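PDB 4ZAD: ferulic acid decarboxylase 1 from Candida dubliniensis, which uses a prenylated flavin cofactor and manganese to decarboxylate aromatic alpha,beta-unsaturated acids, probably including ferulic, p-coumaric and cinnamic acids, to their vinyl products. Local coordinates for residues Lys170-Trp175 with Lys199-Ala204; Asp203-Ala208 with Lys213-Leu218; Ser230-Pro235 with Ala241-Gly246. All coordinates share one frame; numbering follows the deposited sequence.

Contact 1: residues Lys170-Trp175 with Lys199-Ala204; sequences KSWTNW and KQVSDA. With MN (manganese (II) ion), chain C; K (potassium ion), chain D; 4LU (1-deoxy-5-O-phosphono-1-(3,3,4,5-tetramethyl-9,11-dioxo-2,3,8,9,10,11-hexahydro-7H-quinolino[1,8-fg]pteridin-12-ium-7-y l)-D-ribitol), chain E.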
loop_
_atom_site.group_PDB
_atom_site.type_symbol
_atom_site.label_atom_id
_atom_site.label_comp_id
_atom_site.label_asym_id
_atom_site.label_seq_id
_atom_site.Cartn_x
_atom_site.Cartn_y
_atom_site.Cartn_z
ATOM N N LYS A 170 44.512 2.653 13.934
ATOM C CA LYS A 170 44.324 3.638 12.849
ATOM C C LYS A 170 44.000 3.071 11.434
ATOM O O LYS A 170 44.053 3.800 10.465
ATOM C CB LYS A 170 45.542 4.587 12.742
ATOM C CG LYS A 170 45.934 5.336 14.046
ATOM C CD LYS A 170 47.097 6.346 13.848
ATOM C CE LYS A 170 47.333 7.261 15.093
ATOM N NZ LYS A 170 48.708 7.978 15.159
ATOM N N SER A 171 43.644 1.804 11.313
ATOM C CA SER A 171 43.404 1.207 10.000
ATOM C C SER A 171 41.988 1.482 9.444
ATOM O O SER A 171 41.717 1.250 8.266
ATOM C CB SER A 171 43.674 -0.308 10.050
ATOM O OG SER A 171 42.675 -0.973 10.803
ATOM N N TRP A 172 41.086 1.995 10.269
ATOM C CA TRP A 172 39.700 2.160 9.831
ATOM C C TRP A 172 39.097 3.377 10.493
ATOM O O TRP A 172 39.035 3.439 11.719
ATOM C CB TRP A 172 38.918 0.896 10.191
ATOM C CG TRP A 172 37.420 0.946 10.039
ATOM C CD1 TRP A 172 36.683 1.813 9.288
ATOM C CD2 TRP A 172 36.489 0.038 10.634
ATOM N NE1 TRP A 172 35.345 1.506 9.391
ATOM C CE2 TRP A 172 35.205 0.417 10.207
ATOM C CE3 TRP A 172 36.625 -1.060 11.482
ATOM C CZ2 TRP A 172 34.072 -0.259 10.593
ATOM C CZ3 TRP A 172 35.524 -1.737 11.848
ATOM C CH2 TRP A 172 34.243 -1.337 11.416
ATOM N N THR A 173 38.683 4.355 9.690
ATOM C CA THR A 173 38.020 5.548 10.226
ATOM C C THR A 173 36.604 5.529 9.757
ATOM O O THR A 173 36.351 5.669 8.551
ATOM C CB THR A 173 38.679 6.850 9.743
ATOM O OG1 THR A 173 40.018 6.919 10.261
ATOM C CG2 THR A 173 37.874 8.079 10.214
ATOM N N ASN A 174 35.676 5.327 10.687
ATOM C CA ASN A 174 34.276 5.158 10.331
ATOM C C ASN A 174 33.496 6.459 10.480
ATOM O O ASN A 174 33.653 7.164 11.471
ATOM C CB ASN A 174 33.625 4.064 11.178
ATOM C CG ASN A 174 32.325 3.569 10.580
ATOM O OD1 ASN A 174 32.320 2.674 9.726
ATOM N ND2 ASN A 174 31.208 4.155 11.016
ATOM N N TRP A 175 32.654 6.764 9.495
ATOM C CA TRP A 175 31.741 7.914 9.560
ATOM C C TRP A 175 30.327 7.361 9.472
ATOM O O TRP A 175 29.993 6.644 8.503
ATOM C CB TRP A 175 31.988 8.883 8.402
ATOM C CG TRP A 175 33.305 9.651 8.415
ATOM C CD1 TRP A 175 34.332 9.527 9.305
ATOM C CD2 TRP A 175 33.727 10.643 7.456
ATOM N NE1 TRP A 175 35.357 10.379 8.962
ATOM C CE2 TRP A 175 35.014 11.067 7.827
ATOM C CE3 TRP A 175 33.144 11.196 6.323
ATOM C CZ2 TRP A 175 35.720 12.038 7.117
ATOM C CZ3 TRP A 175 33.853 12.147 5.608
ATOM C CH2 TRP A 175 35.121 12.575 6.030
ATOM N N LYS A 199 29.684 0.711 17.256
ATOM C CA LYS A 199 29.981 -0.361 18.223
ATOM C C LYS A 199 31.176 -1.235 17.865
ATOM O O LYS A 199 31.996 -1.467 18.697
ATOM C CB LYS A 199 28.766 -1.277 18.411
ATOM C CG LYS A 199 29.018 -2.452 19.323
ATOM C CD LYS A 199 27.910 -2.645 20.325
ATOM C CE LYS A 199 28.326 -3.657 21.426
ATOM N NZ LYS A 199 29.003 -4.861 20.823
ATOM N N GLN A 200 31.242 -1.747 16.638
ATOM C CA GLN A 200 32.422 -2.475 16.160
ATOM C C GLN A 200 33.729 -1.778 16.503
ATOM O O GLN A 200 34.640 -2.389 17.085
ATOM C CB GLN A 200 32.347 -2.757 14.651
ATOM C CG GLN A 200 31.449 -3.948 14.356
ATOM C CD GLN A 200 31.418 -4.385 12.902
ATOM O OE1 GLN A 200 30.331 -4.472 12.312
ATOM N NE2 GLN A 200 32.582 -4.670 12.321
ATOM N N VAL A 201 33.785 -0.486 16.179
ATOM C CA VAL A 201 34.999 0.311 16.338
ATOM C C VAL A 201 35.294 0.538 17.803
ATOM O O VAL A 201 36.423 0.408 18.231
ATOM C CB VAL A 201 34.913 1.648 15.598
ATOM C CG1 VAL A 201 36.199 2.402 15.764
ATOM C CG2 VAL A 201 34.657 1.421 14.123
ATOM N N SER A 202 34.274 0.848 18.581
ATOM C CA SER A 202 34.490 1.100 19.984
ATOM C C SER A 202 34.766 -0.223 20.730
ATOM O O SER A 202 35.445 -0.186 21.779
ATOM C CB SER A 202 33.309 1.861 20.590
ATOM O OG SER A 202 32.066 1.202 20.365
ATOM N N ASP A 203 34.255 -1.354 20.187
ATOM C CA ASP A 203 34.493 -2.703 20.727
ATOM C C ASP A 203 35.995 -2.959 20.728
ATOM O O ASP A 203 36.474 -3.742 21.524
ATOM C CB ASP A 203 33.871 -3.832 19.875
ATOM C CG ASP A 203 32.434 -4.198 20.253
ATOM O OD1 ASP A 203 31.913 -3.740 21.267
ATOM O OD2 ASP A 203 31.800 -4.967 19.478
ATOM N N ALA A 204 36.705 -2.331 19.787
ATOM C CA ALA A 204 38.138 -2.527 19.630
ATOM C C ALA A 204 38.871 -1.802 20.748
ATOM O O ALA A 204 39.884 -2.300 21.271
ATOM C CB ALA A 204 38.608 -2.041 18.267
HETATM MN MN MN C . 30.881 2.114 8.268
HETATM K K K D . 28.272 4.431 7.182
HETATM C C9 4LU E . 20.132 6.852 9.842
HETATM C C8 4LU E . 19.778 8.175 9.546
HETATM C C7 4LU E . 19.226 9.006 10.531
HETATM C C10 4LU E . 21.088 4.888 12.815
HETATM C C6 4LU E . 18.953 8.416 11.872
HETATM N N3 4LU E . 21.453 4.183 15.428
HETATM C C2 4LU E . 22.120 3.531 14.467
HETATM C C13 4LU E . 19.513 10.131 13.417
HETATM C C5 4LU E . 18.393 9.227 12.959
HETATM C C1 4LU E . 18.561 7.119 14.312
HETATM O O2 4LU E . 22.898 2.637 14.821
HETATM N N1 4LU E . 21.937 3.877 13.169
HETATM C C4 4LU E . 20.588 5.176 15.137
HETATM O O4 4LU E . 20.036 5.695 16.137
HETATM C C4A 4LU E . 20.369 5.553 13.832
HETATM N N5 4LU E . 19.140 6.434 13.366
HETATM C C3 4LU E . 18.190 8.451 14.170
HETATM C C12 4LU E . 17.198 10.087 12.559
HETATM C C5A 4LU E . 19.307 6.992 12.110
HETATM C C7M 4LU E . 18.854 10.442 10.267
HETATM C C8M 4LU E . 20.071 8.659 8.149
HETATM C C9A 4LU E . 20.061 6.303 11.132
HETATM N N10 4LU E . 20.939 5.226 11.504
HETATM C "C1'" 4LU E . 21.230 4.132 10.566
HETATM C "C2'" 4LU E . 22.722 4.176 10.240
HETATM O "O2'" 4LU E . 23.081 5.536 9.921
HETATM C "C3'" 4LU E . 23.102 3.222 9.100
HETATM O "O3'" 4LU E . 22.843 1.859 9.497
HETATM C "C4'" 4LU E . 24.582 3.363 8.685
HETATM O "O4'" 4LU E . 24.956 2.242 7.878
HETATM C "C5'" 4LU E . 25.517 3.382 9.907
HETATM O "O5'" 4LU E . 26.889 3.450 9.570
HETATM P P 4LU E . 27.871 2.204 9.643
HETATM O O2P 4LU E . 29.183 2.951 9.402
HETATM O O3P 4LU E . 27.358 1.282 8.516
HETATM O O1P 4LU E . 27.696 1.601 11.021
HETATM O O HOH W 1 29.389 1.069 6.871
HETATM O O HOH W 2 32.609 1.108 7.060
#
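Trp172 lays one face of its indole against Val201, whose CG2 methyl stands 3.8 Å from the centroid of the six-membered ring and only 6° off its normal, a CH-pi contact. Gln200, one residue earlier in helix 197-207, reaches the same ring differently: its amide NE2 lies near the ring plane at the edge, 3.8 Å from Trp172 CH2, with amide and indole planes 70° apart. The CG2 methyl of Val201 also touches Asn174 CB, so a single branch of the helix residue lies against both the tryptophan and the root of the metal ligand.

Asn174 turns its CG away from its backbone nitrogen (chi1 -163°), and the amide ends at the cofactor phosphate. Its OD1 coordinates manganese at 2.1 Å, while its ND2 donates a hydrogen bond of 2.9 Å to phosphate O2P of the prenylated flavin, an oxygen that is itself a manganese ligand. Two waters and Glu240 add to the metal shell, and one of these waters donates to phosphate O3P. The next residue faces a second cation: the carbonyl O of Trp175 binds potassium, which also holds O2P and O5' of the cofactor.

Behind this first shell, Trp172 NE1 makes a weak bond of 3.3 Å to Asn174 OD1, so the indole resting on the helix also borders the metal ligand. With OD1 on manganese and ND2 on phosphate, both heteroatoms of the Asn174 amide are engaged, which fixes its rotation about CB-CG. The metal probably draws electron density from OD1 and would make ND2 a better donor, although O2P, bound to both cations, is probably a weaker acceptor.

Contact 2: residues Asp203-Ala208 with Lys213-Leu218; sequences DAWVAA and KIPFAL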
loop_
_atom_site.group_PDB
_atom_site.type_symbol
_atom_site.label_atom_id
_atom_site.label_comp_id
_atom_site.label_asym_id
_atom_site.label_seq_id
_atom_site.Cartn_x
_atom_site.Cartn_y
_atom_site.Cartn_z
ATOM N N ASP A 203 34.255 -1.354 20.187
ATOM C CA ASP A 203 34.493 -2.703 20.727
ATOM C C ASP A 203 35.995 -2.959 20.728
ATOM O O ASP A 203 36.474 -3.742 21.524
ATOM C CB ASP A 203 33.871 -3.832 19.875
ATOM C CG ASP A 203 32.434 -4.198 20.253
ATOM O OD1 ASP A 203 31.913 -3.740 21.267
ATOM O OD2 ASP A 203 31.800 -4.967 19.478
ATOM N N ALA A 204 36.705 -2.331 19.787
ATOM C CA ALA A 204 38.138 -2.527 19.630
ATOM C C ALA A 204 38.871 -1.802 20.748
ATOM O O ALA A 204 39.884 -2.300 21.271
ATOM C CB ALA A 204 38.608 -2.041 18.267
ATOM N N TRP A 205 38.367 -0.635 21.123
ATOM C CA TRP A 205 38.970 0.113 22.198
ATOM C C TRP A 205 38.737 -0.583 23.515
ATOM O O TRP A 205 39.568 -0.517 24.410
ATOM C CB TRP A 205 38.430 1.527 22.234
ATOM C CG TRP A 205 38.998 2.403 21.129
ATOM C CD1 TRP A 205 38.584 2.451 19.838
ATOM C CD2 TRP A 205 40.062 3.360 21.239
ATOM N NE1 TRP A 205 39.315 3.379 19.135
ATOM C CE2 TRP A 205 40.219 3.959 19.975
ATOM C CE3 TRP A 205 40.889 3.769 22.286
ATOM C CZ2 TRP A 205 41.172 4.920 19.719
ATOM C CZ3 TRP A 205 41.839 4.728 22.044
ATOM C CH2 TRP A 205 41.984 5.296 20.761
ATOM N N VAL A 206 37.603 -1.263 23.613
ATOM C CA VAL A 206 37.274 -2.069 24.772
ATOM C C VAL A 206 38.213 -3.271 24.844
ATOM O O VAL A 206 38.821 -3.541 25.900
ATOM C CB VAL A 206 35.775 -2.504 24.768
ATOM C CG1 VAL A 206 35.492 -3.489 25.937
ATOM C CG2 VAL A 206 34.865 -1.277 24.922
ATOM N N ALA A 207 38.384 -3.957 23.720
ATOM C CA ALA A 207 39.221 -5.142 23.694
ATOM C C ALA A 207 40.653 -4.823 24.184
ATOM O O ALA A 207 41.329 -5.696 24.730
ATOM C CB ALA A 207 39.233 -5.784 22.318
ATOM N N ALA A 208 41.085 -3.575 24.065
ATOM C CA ALA A 208 42.415 -3.199 24.479
ATOM C C ALA A 208 42.423 -2.460 25.826
ATOM O O ALA A 208 43.399 -1.770 26.187
ATOM C CB ALA A 208 43.022 -2.344 23.403
ATOM N N LYS A 213 38.086 6.001 27.146
ATOM C CA LYS A 213 38.661 7.186 26.502
ATOM C C LYS A 213 38.876 6.940 25.004
ATOM O O LYS A 213 40.008 6.927 24.500
ATOM C CB LYS A 213 39.927 7.664 27.294
ATOM C CG LYS A 213 39.569 8.762 28.382
ATOM C CD LYS A 213 40.318 8.671 29.738
ATOM C CE LYS A 213 41.419 9.746 29.897
ATOM N NZ LYS A 213 40.967 11.026 30.516
ATOM N N ILE A 214 37.741 6.729 24.327
ATOM C CA ILE A 214 37.653 6.531 22.854
ATOM C C ILE A 214 37.438 7.900 22.192
ATOM O O ILE A 214 36.404 8.551 22.404
ATOM C CB ILE A 214 36.441 5.617 22.440
ATOM C CG1 ILE A 214 36.354 4.354 23.298
ATOM C CG2 ILE A 214 36.508 5.253 20.979
ATOM C CD1 ILE A 214 34.910 3.816 23.558
ATOM N N PRO A 215 38.414 8.370 21.408
ATOM C CA PRO A 215 38.230 9.650 20.745
ATOM C C PRO A 215 37.063 9.643 19.752
ATOM O O PRO A 215 36.888 8.664 18.996
ATOM C CB PRO A 215 39.542 9.821 19.982
ATOM C CG PRO A 215 40.515 9.138 20.791
ATOM C CD PRO A 215 39.807 7.913 21.283
ATOM N N PHE A 216 36.302 10.741 19.762
ATOM C CA PHE A 216 35.233 10.959 18.820
ATOM C C PHE A 216 35.153 12.407 18.369
ATOM O O PHE A 216 35.543 13.305 19.090
ATOM C CB PHE A 216 33.886 10.514 19.407
ATOM C CG PHE A 216 33.177 11.573 20.195
ATOM C CD1 PHE A 216 32.337 12.476 19.569
ATOM C CD2 PHE A 216 33.320 11.648 21.561
ATOM C CE1 PHE A 216 31.659 13.451 20.301
ATOM C CE2 PHE A 216 32.660 12.621 22.294
ATOM C CZ PHE A 216 31.819 13.512 21.667
ATOM N N ALA A 217 34.640 12.599 17.152
ATOM C CA ALA A 217 34.122 13.893 16.703
ATOM C C ALA A 217 32.687 13.653 16.258
ATOM O O ALA A 217 32.329 12.554 15.866
ATOM C CB ALA A 217 34.956 14.503 15.562
ATOM N N LEU A 218 31.867 14.670 16.394
ATOM C CA LEU A 218 30.492 14.628 16.039
ATOM C C LEU A 218 30.302 15.889 15.232
ATOM O O LEU A 218 30.449 16.973 15.770
ATOM C CB LEU A 218 29.606 14.661 17.287
ATOM C CG LEU A 218 28.108 14.923 16.975
ATOM C CD1 LEU A 218 27.505 13.766 16.062
ATOM C CD2 LEU A 218 27.282 15.133 18.225
#
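Trp205, near the end of helix 197-207, and Ile214, at the start of strand 214-220, bring their CA atoms to 6.6 Å, with a short loop joining the two elements. No hydrogen bond crosses between the segments; the contact is made by one broad indole lying over the first residues of the strand.

Trp205 uses a single face for two neighbours. Ile214 sets its CG2 methyl over the five-membered ring, 3.7 Å from the centroid and 11° off the normal, while Pro215 places CD over the six-membered ring, 3.8 Å from that centroid but tilted 25° from the normal. Pro215 CD comes closest to Trp205 CH2, at 3.4 Å. The other branch of Ile214 is used as well: CG1 packs on Trp205 CB at 3.7 Å, because it swings away from the carbonyl carbon of Ile214 (chi1 -47°) toward the root of the tryptophan. The backbone oxygen of Lys213 lies obliquely to the ring, 3.8 Å from Trp205 CZ3.

The polar end of the indole is also satisfied, since NE1 donates to the carbonyl O of Gln166, the last residue of strand 162-166. The ring thus spans two adjacent strands, packing on the start of strand 214-220 and hydrogen-bonded to the end of strand 162-166. Strand 214-220 runs antiparallel to both 162-166 and 270-277, and the helix end lies against the beginning of this inner strand. Such a curled antiparallel sheet with a packed helix is consistent with the split-barrel, FMN-binding fold of the central domain in UbiD-type enzymes.

Contact 3: residues Ser230-Pro235 with Ala241-Gly246; sequences SSMPIP and AEYIGG. With K (potassium ion), chain D; 4LU (1-deoxy-5-O-phosphono-1-(3,3,4,5-tetramethyl-9,11-dioxo-2,3,8,9,10,11-hexahydro-7H-quinolino[1,8-fg]pteridin-12-ium-7-y l)-D-ribitol), chain E.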
loop_
_atom_site.group_PDB
_atom_site.type_symbol
_atom_site.label_atom_id
_atom_site.label_comp_id
_atom_site.label_asym_id
_atom_site.label_seq_id
_atom_site.Cartn_x
_atom_site.Cartn_y
_atom_site.Cartn_z
ATOM N N SER A 230 27.434 8.422 5.374
ATOM C CA SER A 230 27.397 8.215 6.806
ATOM C C SER A 230 26.176 7.361 7.137
ATOM O O SER A 230 26.168 6.568 8.067
ATOM C CB SER A 230 27.359 9.547 7.611
ATOM O OG SER A 230 28.618 10.207 7.635
ATOM N N SER A 231 25.156 7.495 6.326
ATOM C CA SER A 231 23.957 6.700 6.498
ATOM C C SER A 231 23.905 5.329 5.763
ATOM O O SER A 231 22.959 4.561 5.954
ATOM C CB SER A 231 22.784 7.580 6.112
ATOM O OG SER A 231 21.587 6.850 6.364
ATOM N N MET A 232 24.926 5.011 4.964
ATOM C CA MET A 232 24.996 3.794 4.148
ATOM C C MET A 232 25.859 2.720 4.793
ATOM O O MET A 232 26.930 3.035 5.286
ATOM C CB MET A 232 25.647 4.178 2.817
ATOM C CG MET A 232 25.856 3.058 1.814
ATOM S SD MET A 232 26.023 3.787 0.198
ATOM C CE MET A 232 25.927 2.338 -0.870
ATOM N N PRO A 233 25.409 1.447 4.796
ATOM C CA PRO A 233 26.223 0.379 5.391
ATOM C C PRO A 233 27.236 -0.205 4.414
ATOM O O PRO A 233 27.033 -1.312 3.891
ATOM C CB PRO A 233 25.194 -0.670 5.765
ATOM C CG PRO A 233 24.167 -0.533 4.697
ATOM C CD PRO A 233 24.079 0.946 4.427
ATOM N N ILE A 234 28.312 0.544 4.159
ATOM C CA ILE A 234 29.457 0.020 3.405
ATOM C C ILE A 234 30.249 -0.969 4.293
ATOM O O ILE A 234 29.942 -1.166 5.483
ATOM C CB ILE A 234 30.367 1.130 2.841
ATOM C CG1 ILE A 234 31.075 1.926 3.947
ATOM C CG2 ILE A 234 29.576 2.058 1.925
ATOM C CD1 ILE A 234 32.301 2.609 3.426
ATOM N N PRO A 235 31.249 -1.620 3.707
ATOM C CA PRO A 235 31.656 -2.832 4.440
ATOM C C PRO A 235 32.344 -2.590 5.799
ATOM O O PRO A 235 32.929 -1.524 6.032
ATOM C CB PRO A 235 32.624 -3.512 3.450
ATOM C CG PRO A 235 32.046 -3.096 2.058
ATOM C CD PRO A 235 31.742 -1.604 2.310
ATOM N N ALA A 241 35.194 7.927 4.127
ATOM C CA ALA A 241 35.815 9.081 3.415
ATOM C C ALA A 241 36.281 8.792 1.975
ATOM O O ALA A 241 36.214 9.673 1.136
ATOM C CB ALA A 241 36.999 9.687 4.222
ATOM N N GLU A 242 36.748 7.577 1.710
ATOM C CA GLU A 242 37.339 7.227 0.418
ATOM C C GLU A 242 36.235 7.010 -0.655
ATOM O O GLU A 242 36.384 7.397 -1.807
ATOM C CB GLU A 242 38.197 5.973 0.582
ATOM C CG GLU A 242 39.263 6.082 1.656
ATOM C CD GLU A 242 40.221 4.874 1.733
ATOM O OE1 GLU A 242 39.922 3.768 1.174
ATOM O OE2 GLU A 242 41.287 5.054 2.395
ATOM N N TYR A 243 35.121 6.388 -0.267
ATOM C CA TYR A 243 33.951 6.262 -1.150
ATOM C C TYR A 243 33.364 7.640 -1.365
ATOM O O TYR A 243 33.008 7.980 -2.480
ATOM C CB TYR A 243 32.932 5.338 -0.527
ATOM C CG TYR A 243 31.664 5.029 -1.295
ATOM C CD1 TYR A 243 31.681 4.533 -2.606
ATOM C CD2 TYR A 243 30.436 5.105 -0.663
ATOM C CE1 TYR A 243 30.485 4.204 -3.267
ATOM C CE2 TYR A 243 29.243 4.766 -1.317
ATOM C CZ TYR A 243 29.270 4.315 -2.603
ATOM O OH TYR A 243 28.070 4.021 -3.212
ATOM N N ILE A 244 33.305 8.470 -0.325
ATOM C CA ILE A 244 32.728 9.816 -0.512
ATOM C C ILE A 244 33.530 10.589 -1.560
ATOM O O ILE A 244 32.953 11.214 -2.445
ATOM C CB ILE A 244 32.591 10.628 0.802
ATOM C CG1 ILE A 244 31.584 9.943 1.772
ATOM C CG2 ILE A 244 32.151 12.019 0.492
ATOM C CD1 ILE A 244 31.899 10.139 3.201
ATOM N N GLY A 245 34.847 10.489 -1.476
ATOM C CA GLY A 245 35.738 11.084 -2.472
ATOM C C GLY A 245 35.460 10.678 -3.936
ATOM O O GLY A 245 35.370 11.522 -4.829
ATOM N N GLY A 246 35.292 9.388 -4.175
ATOM C CA GLY A 246 34.997 8.921 -5.512
ATOM C C GLY A 246 33.688 9.540 -5.982
ATOM O O GLY A 246 33.601 10.114 -7.064
HETATM K K K D . 28.272 4.431 7.182
HETATM C C9 4LU E . 20.132 6.852 9.842
HETATM C C8 4LU E . 19.778 8.175 9.546
HETATM C C7 4LU E . 19.226 9.006 10.531
HETATM C C10 4LU E . 21.088 4.888 12.815
HETATM C C6 4LU E . 18.953 8.416 11.872
HETATM N N3 4LU E . 21.453 4.183 15.428
HETATM C C2 4LU E . 22.120 3.531 14.467
HETATM C C13 4LU E . 19.513 10.131 13.417
HETATM C C5 4LU E . 18.393 9.227 12.959
HETATM C C1 4LU E . 18.561 7.119 14.312
HETATM O O2 4LU E . 22.898 2.637 14.821
HETATM N N1 4LU E . 21.937 3.877 13.169
HETATM C C4 4LU E . 20.588 5.176 15.137
HETATM O O4 4LU E . 20.036 5.695 16.137
HETATM C C4A 4LU E . 20.369 5.553 13.832
HETATM N N5 4LU E . 19.140 6.434 13.366
HETATM C C3 4LU E . 18.190 8.451 14.170
HETATM C C12 4LU E . 17.198 10.087 12.559
HETATM C C5A 4LU E . 19.307 6.992 12.110
HETATM C C7M 4LU E . 18.854 10.442 10.267
HETATM C C8M 4LU E . 20.071 8.659 8.149
HETATM C C9A 4LU E . 20.061 6.303 11.132
HETATM N N10 4LU E . 20.939 5.226 11.504
HETATM C "C1'" 4LU E . 21.230 4.132 10.566
HETATM C "C2'" 4LU E . 22.722 4.176 10.240
HETATM O "O2'" 4LU E . 23.081 5.536 9.921
HETATM C "C3'" 4LU E . 23.102 3.222 9.100
HETATM O "O3'" 4LU E . 22.843 1.859 9.497
HETATM C "C4'" 4LU E . 24.582 3.363 8.685
HETATM O "O4'" 4LU E . 24.956 2.242 7.878
HETATM C "C5'" 4LU E . 25.517 3.382 9.907
HETATM O "O5'" 4LU E . 26.889 3.450 9.570
HETATM P P 4LU E . 27.871 2.204 9.643
HETATM O O2P 4LU E . 29.183 2.951 9.402
HETATM O O3P 4LU E . 27.358 1.282 8.516
HETATM O O1P 4LU E . 27.696 1.601 11.021
#
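Tyr243 reaches out from helix 240-247 to meet Ile234 and Met232 in the loop that follows helix 224-230. From CB, which leaves the helix toward that loop with CG anti to the backbone nitrogen (chi1 -178°), the CD2-CE2 side of the ring faces the loop. Its CD2 meets Ile234 CG2 at 4.1 Å, an approach oblique to the ring. One atom further, CE2 lies 3.7 Å from Met232 SD. The sulfur sits at the ring edge, 5.0 Å from the centroid and 77° off the normal, making a Met-aromatic contact in which the two side chains cross at about a right angle. At the tip, the hydroxyl OH touches the methyl CE of Met232 at 3.6 Å and is hydrogen-bonded to the carbonyl of Leu106.

The backbone at the end of helix 224-230 and in the loop after it faces the cofactor: Met232 O binds potassium at 2.7 Å and Ser230 O at 3.1 Å. An inverse gamma turn centred on Pro233 then leads from Met232 to Ile234.

Around this buried core, Tyr243 also packs on Val229 of helix 224-230, and Met232 rests on Leu337 and Glu341 of helix 334-347. The loop lies among these two helices and helix 240-247, which in turn packs through Ala241 and Ile244 on Trp175 of strand 173-176.

Overall arrangement
Contacts 1 and 2 follow one another along helix 197-207, share Asp203 and Ala204, and have centres about 7 Å apart; Ser202 CB touches Ile214 CD1 at 3.9 Å. Contact 3 is centred about 14 Å from contact 1, and the two touch where Trp175 CE3 packs on Ile244 CD1 at 3.5 Å. Both hold potassium through backbone carbonyls, and Glu240, just before segment 241-246, joins Asn174 of contact 1 at manganese and also binds the potassium. Contact 2 is farther from the site: the Trp205 side chain is about 14 Å from manganese, and the nearest atoms of contacts 2 and 3 are about 9 Å apart.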